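Side-chain contact in arylmalonate decarboxylase (Bordetella bronchiseptica, PDB 3IXL), which catalyses the decarboxylation of 2-aryl-2-methylmalonates, releasing carbon dioxide and leaving 2-arylpropionates: residues 25-30 against 214-219. The protein carries 2 engineered substitutions. Numbering follows the deposited sequence.
Sequences ARLYPD and AGFWDA
Tyr28 OH meets carbon rather than a bonding partner on residues 214-219: it lies 3.5 Å from Trp217 CA, and Trp217 CB and CD1 stand a little further off. A tyrosine can thus pack as a mostly apolar group, its ring edge against a helix and its hydroxyl close to a backbone carbon. The two side chains point the same way, but the indole moves off from residues 25-30, because Trp217 CG is anti to its own backbone N (chi1 172°). On the CE3 side, Ala214 O of the same helix lies at the edge of the indole, in its plane.

Phe216 takes two partners from the same general side, Leu27 CD1 and Tyr28 CE1 each 3.9 Å from its CB. The tyrosine receives this carbon at its ring edge, near the ring plane, and the two side chains run antiparallel, each passing the other's flank. Leu27 instead reaches across with one methyl branch, CD1, which also sits 4.2 Å from Phe216 CG and meets the phenyl ring at a slant. Tyr28 is the first residue to depart from helical backbone angles after helix 23-27, so the chain turns just where its ring enters the interface.

The side chain of Phe216 is about 9 Å from the bound 2-phenylacetic acid, so this is packing near the pocket and not part of its lining. Helix 235-238 adds to it: Phe237 touches Leu27 and Tyr28, and Leu236 touches Trp217. Phe216 also touches Met11 of strand 8-13 and meets the ring of Phe33 edge-to-face. Helix 211-222 follows strand 208-210 of one four-stranded parallel sheet, yet through this face it packs against helix 23-27 and against strands 8-13 and 33-37 of the other sheet, joining the two halves of the fold.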
loop_
_atom_site.group_PDB
_atom_site.type_symbol
_atom_site.label_atom_id
_atom_site.label_comp_id
_atom_site.label_asym_id
_atom_site.label_seq_id
_atom_site.Cartn_x
_atom_site.Cartn_y
_atom_site.Cartn_z
ATOM N N ALA A 25 0.453 -13.923 4.726
ATOM C CA ALA A 25 0.590 -15.151 5.516
ATOM C C ALA A 25 0.789 -14.873 7.003
ATOM O O ALA A 25 0.495 -15.724 7.841
ATOM C CB ALA A 25 1.729 -15.993 4.983
ATOM N N ARG A 26 1.284 -13.678 7.321
ATOM C CA ARG A 26 1.527 -13.273 8.695
ATOM C C ARG A 26 0.326 -12.533 9.284
ATOM O O ARG A 26 -0.124 -12.832 10.386
ATOM C CB ARG A 26 2.795 -12.421 8.740
ATOM C CG ARG A 26 4.062 -13.231 8.419
ATOM C CD ARG A 26 5.291 -12.358 8.187
ATOM N NE ARG A 26 5.774 -11.758 9.426
ATOM C CZ ARG A 26 6.705 -10.807 9.493
ATOM N NH1 ARG A 26 7.254 -10.318 8.383
ATOM N NH2 ARG A 26 7.075 -10.333 10.677
ATOM N N LEU A 27 -0.228 -11.601 8.520
ATOM C CA LEU A 27 -1.369 -10.818 8.991
ATOM C C LEU A 27 -2.652 -11.629 9.093
ATOM O O LEU A 27 -3.381 -11.543 10.084
ATOM C CB LEU A 27 -1.620 -9.633 8.058
ATOM C CG LEU A 27 -0.569 -8.529 8.037
ATOM C CD1 LEU A 27 -0.821 -7.608 6.853
ATOM C CD2 LEU A 27 -0.609 -7.760 9.336
ATOM N N TYR A 28 -2.929 -12.389 8.036
ATOM C CA TYR A 28 -4.187 -13.102 7.881
ATOM C C TYR A 28 -3.908 -14.540 7.459
ATOM O O TYR A 28 -4.245 -14.930 6.340
ATOM C CB TYR A 28 -5.054 -12.401 6.826
ATOM C CG TYR A 28 -5.456 -10.980 7.181
ATOM C CD1 TYR A 28 -4.807 -9.893 6.607
ATOM C CD2 TYR A 28 -6.507 -10.732 8.070
ATOM C CE1 TYR A 28 -5.176 -8.587 6.915
ATOM C CE2 TYR A 28 -6.889 -9.434 8.390
ATOM C CZ TYR A 28 -6.226 -8.363 7.798
ATOM O OH TYR A 28 -6.575 -7.062 8.102
ATOM N N PRO A 29 -3.305 -15.344 8.361
ATOM C CA PRO A 29 -2.862 -16.686 7.981
ATOM C C PRO A 29 -3.989 -17.607 7.542
ATOM O O PRO A 29 -3.733 -18.560 6.803
ATOM C CB PRO A 29 -2.225 -17.240 9.263
ATOM C CG PRO A 29 -2.692 -16.369 10.352
ATOM C CD PRO A 29 -2.973 -15.028 9.764
ATOM N N ASP A 30 -5.214 -17.323 7.969
ATOM C CA ASP A 30 -6.339 -18.199 7.625
ATOM C C ASP A 30 -7.228 -17.676 6.495
ATOM O O ASP A 30 -8.308 -18.208 6.247
ATOM C CB ASP A 30 -7.120 -18.566 8.880
ATOM C CG ASP A 30 -6.266 -19.345 9.887
ATOM O OD1 ASP A 30 -5.256 -19.977 9.479
ATOM O OD2 ASP A 30 -6.608 -19.326 11.083
ATOM N N ALA A 214 -1.373 -2.088 4.877
ATOM C CA ALA A 214 -2.628 -1.359 4.645
ATOM C C ALA A 214 -3.389 -1.950 3.460
ATOM O O ALA A 214 -4.611 -2.044 3.504
ATOM C CB ALA A 214 -2.369 0.126 4.421
ATOM N N GLY A 215 -2.666 -2.363 2.416
ATOM C CA GLY A 215 -3.309 -3.007 1.264
ATOM C C GLY A 215 -4.084 -4.247 1.679
ATOM O O GLY A 215 -5.219 -4.461 1.238
ATOM N N PHE A 216 -3.477 -5.070 2.532
ATOM C CA PHE A 216 -4.168 -6.248 3.053
ATOM C C PHE A 216 -5.373 -5.882 3.898
ATOM O O PHE A 216 -6.447 -6.431 3.716
ATOM C CB PHE A 216 -3.208 -7.141 3.849
ATOM C CG PHE A 216 -2.348 -8.003 2.978
ATOM C CD1 PHE A 216 -1.099 -7.570 2.562
ATOM C CD2 PHE A 216 -2.820 -9.236 2.531
ATOM C CE1 PHE A 216 -0.316 -8.354 1.720
ATOM C CE2 PHE A 216 -2.049 -10.036 1.690
ATOM C CZ PHE A 216 -0.803 -9.597 1.279
ATOM N N TRP A 217 -5.179 -4.941 4.816
ATOM C CA TRP A 217 -6.247 -4.497 5.704
ATOM C C TRP A 217 -7.444 -4.013 4.885
ATOM O O TRP A 217 -8.598 -4.339 5.169
ATOM C CB TRP A 217 -5.695 -3.370 6.587
ATOM C CG TRP A 217 -6.727 -2.671 7.417
ATOM C CD1 TRP A 217 -7.212 -3.069 8.627
ATOM C CD2 TRP A 217 -7.374 -1.433 7.107
ATOM N NE1 TRP A 217 -8.143 -2.158 9.084
ATOM C CE2 TRP A 217 -8.259 -1.146 8.165
ATOM C CE3 TRP A 217 -7.298 -0.545 6.027
ATOM C CZ2 TRP A 217 -9.069 -0.003 8.172
ATOM C CZ3 TRP A 217 -8.102 0.588 6.037
ATOM C CH2 TRP A 217 -8.973 0.847 7.101
ATOM N N ASP A 218 -7.155 -3.238 3.851
ATOM C CA ASP A 218 -8.178 -2.614 3.026
ATOM C C ASP A 218 -8.895 -3.629 2.142
ATOM O O ASP A 218 -10.112 -3.531 1.946
ATOM C CB ASP A 218 -7.506 -1.526 2.185
ATOM C CG ASP A 218 -8.437 -0.883 1.193
ATOM O OD1 ASP A 218 -8.240 -1.104 -0.031
ATOM O OD2 ASP A 218 -9.325 -0.118 1.636
ATOM N N ALA A 219 -8.153 -4.604 1.611
ATOM C CA ALA A 219 -8.762 -5.670 0.817
ATOM C C ALA A 219 -9.679 -6.532 1.679
ATOM O O ALA A 219 -10.780 -6.903 1.259
ATOM C CB ALA A 219 -7.687 -6.525 0.172
#